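Local coordinates for Uly1 (PDB 7DRQ), which is an ulvan lyase of polysaccharide lyase family 24 from a marine bacterium, and probably cleaves the algal polysaccharide ulvan by elimination, at residues 407-412 with 422-427. Residues are numbered along the deposited sequence; the frame is centred on the assembly and turned at random.
Sequences ENIYII and EQAKGG
The carbonyl O of Glu-407 accepts a hydrogen bond from the N of Gly-426 at 2.9 Å, while its extended side chain reaches the exposed Lys-425 in a weak salt bridge, OE1 to NZ 3.3 Å. Glycine suits position 426, because a side-chain carbon there would press against that same carbonyl. Asn-408 lays its amide almost flat over that of Gln-423, the two planes 16° apart and ND2 3.8 Å from CD. With CG anti to the carbonyl carbon (chi1 -61°), CG comes to lie against the CG of Gln-423. Asparagine suits the place because its flat amide can both stack and donate: ND2 gives a weak hydrogen bond to the hydroxyl of Tyr-410. Ile-409 exchanges a pair of backbone bonds with Ala-424, whose small CB leaves room for the isoleucine CG1 4.0 Å away; Phe-431 and Thr-354 also touch this buried, branched side chain. The broad ring of the buried Tyr-410 runs beside Gln-423 in the same direction, its plane 87° from that of the amide, with CE1 3.6 Å from the CB of Gln-423. A water at the ring's edge donates to OE1 of Gln-423 at 2.8 Å; its approach to the Tyr-410 hydroxyl is too short to be trusted. An alanine in place of Gln-423 would probably leave the Asn-408 amide without its stacking mate and the water without this acceptor, though CB would still touch the ring. Farther along, Ile-411, apolar and beta-branched as befits a buried strand position, forms two backbone bonds with Glu-422, whose acid turns away to a salt bridge with Arg-433. The hairpin of strands 408-415 and 418-425 continues toward its turn, forming the middle of a four-stranded antiparallel sheet, consistent with one blade of a beta-propeller.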
ATOM      1  N   GLU A 407     -11.234 -21.060  -0.216  1.00 11.32           N
ATOM      2  CA  GLU A 407     -12.394 -20.749   0.607  1.00 15.75           C
ATOM      3  C   GLU A 407     -12.039 -20.047   1.911  1.00 15.90           C
ATOM      4  O   GLU A 407     -12.940 -19.814   2.728  1.00 13.83           O
ATOM      5  CB  GLU A 407     -13.172 -22.031   0.916  1.00 18.49           C
ATOM      6  CG  GLU A 407     -12.434 -23.003   1.810  1.00 20.41           C
ATOM      7  CD  GLU A 407     -13.330 -24.127   2.310  1.00 27.04           C
ATOM      8  OE1 GLU A 407     -14.526 -24.151   1.961  1.00 29.00           O
ATOM      9  OE2 GLU A 407     -12.843 -24.980   3.071  1.00 27.79           O
ATOM     10  N   ASN A 408     -10.772 -19.697   2.136  1.00 13.01           N
ATOM     11  CA  ASN A 408     -10.313 -19.272   3.452  1.00 14.30           C
ATOM     12  C   ASN A 408      -9.927 -17.799   3.496  1.00 13.04           C
ATOM     13  O   ASN A 408      -9.657 -17.163   2.475  1.00 14.60           O
ATOM     14  CB  ASN A 408      -9.102 -20.102   3.897  1.00 13.39           C
ATOM     15  CG  ASN A 408      -9.430 -21.566   4.018  1.00 18.64           C
ATOM     16  OD1 ASN A 408     -10.431 -21.936   4.629  1.00 17.07           O
ATOM     17  ND2 ASN A 408      -8.601 -22.409   3.421  1.00 22.11           N
ATOM     18  N   ILE A 409      -9.887 -17.272   4.720  1.00 10.69           N
ATOM     19  CA  ILE A 409      -9.186 -16.030   5.010  1.00 10.35           C
ATOM     20  C   ILE A 409      -8.016 -16.357   5.931  1.00 11.69           C
ATOM     21  O   ILE A 409      -7.995 -17.388   6.610  1.00 10.63           O
ATOM     22  CB  ILE A 409     -10.095 -14.954   5.649  1.00  9.51           C
ATOM     23  CG1 ILE A 409     -10.723 -15.484   6.944  1.00 11.29           C
ATOM     24  CG2 ILE A 409     -11.148 -14.483   4.642  1.00  9.02           C
ATOM     25  CD1 ILE A 409     -11.562 -14.417   7.707  1.00 10.33           C
ATOM     26  N   TYR A 410      -7.032 -15.462   5.951  1.00  9.54           N
ATOM     27  CA  TYR A 410      -5.789 -15.717   6.663  1.00 11.67           C
ATOM     28  C   TYR A 410      -5.331 -14.486   7.422  1.00 12.48           C
ATOM     29  O   TYR A 410      -5.459 -13.361   6.933  1.00 13.26           O
ATOM     30  CB  TYR A 410      -4.660 -16.132   5.717  1.00 11.39           C
ATOM     31  CG  TYR A 410      -4.944 -17.370   4.932  1.00 13.67           C
ATOM     32  CD1 TYR A 410      -4.602 -18.624   5.433  1.00 10.48           C
ATOM     33  CD2 TYR A 410      -5.540 -17.298   3.679  1.00 13.84           C
ATOM     34  CE1 TYR A 410      -4.849 -19.771   4.705  1.00 12.12           C
ATOM     35  CE2 TYR A 410      -5.800 -18.443   2.951  1.00 14.51           C
ATOM     36  CZ  TYR A 410      -5.448 -19.672   3.467  1.00 16.43           C
ATOM     37  OH  TYR A 410      -5.704 -20.814   2.747  1.00 18.57           O
ATOM     38  N   ILE A 411      -4.787 -14.725   8.623  1.00 10.77           N
ATOM     39  CA  ILE A 411      -3.931 -13.784   9.326  1.00 12.03           C
ATOM     40  C   ILE A 411      -2.504 -14.284   9.153  1.00 12.97           C
ATOM     41  O   ILE A 411      -2.234 -15.471   9.365  1.00 12.15           O
ATOM     42  CB  ILE A 411      -4.302 -13.687  10.815  1.00 13.24           C
ATOM     43  CG1 ILE A 411      -5.687 -13.064  10.995  1.00 15.04           C
ATOM     44  CG2 ILE A 411      -3.248 -12.895  11.590  1.00 12.88           C
ATOM     45  CD1 ILE A 411      -6.312 -13.403  12.340  1.00 15.32           C
ATOM     46  N   ILE A 412      -1.603 -13.401   8.735  1.00  8.48           N
ATOM     47  CA  ILE A 412      -0.218 -13.767   8.460  1.00 14.07           C
ATOM     48  C   ILE A 412       0.667 -12.745   9.156  1.00 15.20           C
ATOM     49  O   ILE A 412       0.479 -11.534   8.984  1.00 14.16           O
ATOM     50  CB  ILE A 412       0.077 -13.814   6.950  1.00 11.25           C
ATOM     51  CG1 ILE A 412      -0.813 -14.856   6.261  1.00 11.55           C
ATOM     52  CG2 ILE A 412       1.571 -14.080   6.690  1.00 10.68           C
ATOM     53  CD1 ILE A 412      -0.907 -14.677   4.748  1.00 12.71           C
ATOM     54  N   GLU A 422      -2.510 -18.076  10.373  1.00 10.37           N
ATOM     55  CA  GLU A 422      -3.765 -18.515  10.967  1.00 14.49           C
ATOM     56  C   GLU A 422      -4.822 -18.511   9.881  1.00 14.23           C
ATOM     57  O   GLU A 422      -4.819 -17.633   9.016  1.00 14.21           O
ATOM     58  CB  GLU A 422      -4.187 -17.601  12.109  1.00 14.37           C
ATOM     59  CG  GLU A 422      -3.071 -17.379  13.105  1.00 23.01           C
ATOM     60  CD  GLU A 422      -3.389 -17.920  14.469  1.00 29.93           C
ATOM     61  OE1 GLU A 422      -2.508 -17.810  15.351  1.00 28.85           O
ATOM     62  OE2 GLU A 422      -4.516 -18.444  14.666  1.00 30.19           O
ATOM     63  N   GLN A 423      -5.714 -19.492   9.908  1.00 11.21           N
ATOM     64  CA  GLN A 423      -6.657 -19.654   8.809  1.00 12.79           C
ATOM     65  C   GLN A 423      -8.057 -19.864   9.357  1.00 15.39           C
ATOM     66  O   GLN A 423      -8.236 -20.523  10.382  1.00 14.16           O
ATOM     67  CB  GLN A 423      -6.224 -20.829   7.916  1.00 14.23           C
ATOM     68  CG  GLN A 423      -7.317 -21.648   7.295  1.00 20.69           C
ATOM     69  CD  GLN A 423      -6.763 -22.919   6.664  1.00 22.33           C
ATOM     70  OE1 GLN A 423      -5.628 -22.937   6.181  1.00 23.74           O
ATOM     71  NE2 GLN A 423      -7.550 -23.986   6.683  1.00 22.63           N
ATOM     72  N   ALA A 424      -9.042 -19.282   8.678  1.00 13.57           N
ATOM     73  CA  ALA A 424     -10.449 -19.456   9.020  1.00 11.84           C
ATOM     74  C   ALA A 424     -11.235 -19.648   7.735  1.00 15.37           C
ATOM     75  O   ALA A 424     -10.901 -19.064   6.703  1.00 13.07           O
ATOM     76  CB  ALA A 424     -11.012 -18.248   9.787  1.00 13.45           C
ATOM     77  N   LYS A 425     -12.275 -20.478   7.796  1.00 12.62           N
ATOM     78  CA  LYS A 425     -13.188 -20.571   6.663  1.00 12.57           C
ATOM     79  C   LYS A 425     -13.860 -19.225   6.456  1.00 11.34           C
ATOM     80  O   LYS A 425     -14.276 -18.583   7.421  1.00 10.80           O
ATOM     81  CB  LYS A 425     -14.242 -21.655   6.903  1.00 14.96           C
ATOM     82  CG  LYS A 425     -15.316 -21.722   5.806  1.00 25.31           C
ATOM     83  CD  LYS A 425     -15.887 -23.129   5.647  1.00 31.46           C
ATOM     84  CE  LYS A 425     -16.778 -23.242   4.413  1.00 31.15           C
ATOM     85  NZ  LYS A 425     -16.587 -22.112   3.458  1.00 36.25           N
ATOM     86  N   GLY A 426     -13.952 -18.790   5.199  1.00 11.70           N
ATOM     87  CA  GLY A 426     -14.602 -17.521   4.916  1.00 10.55           C
ATOM     88  C   GLY A 426     -16.010 -17.517   5.466  1.00 10.76           C
ATOM     89  O   GLY A 426     -16.654 -18.576   5.509  1.00 12.32           O
ATOM     90  N   GLY A 427     -16.501 -16.353   5.883  1.00 10.26           N
ATOM     91  CA  GLY A 427     -17.811 -16.265   6.486  1.00 11.30           C
ATOM     92  C   GLY A 427     -17.853 -16.640   7.948  1.00 13.41           C
ATOM     93  O   GLY A 427     -18.946 -16.679   8.527  1.00 14.22           O
TER
HETATM   94  O   HOH W   1      -4.813 -22.956   3.455  1.00 19.97           O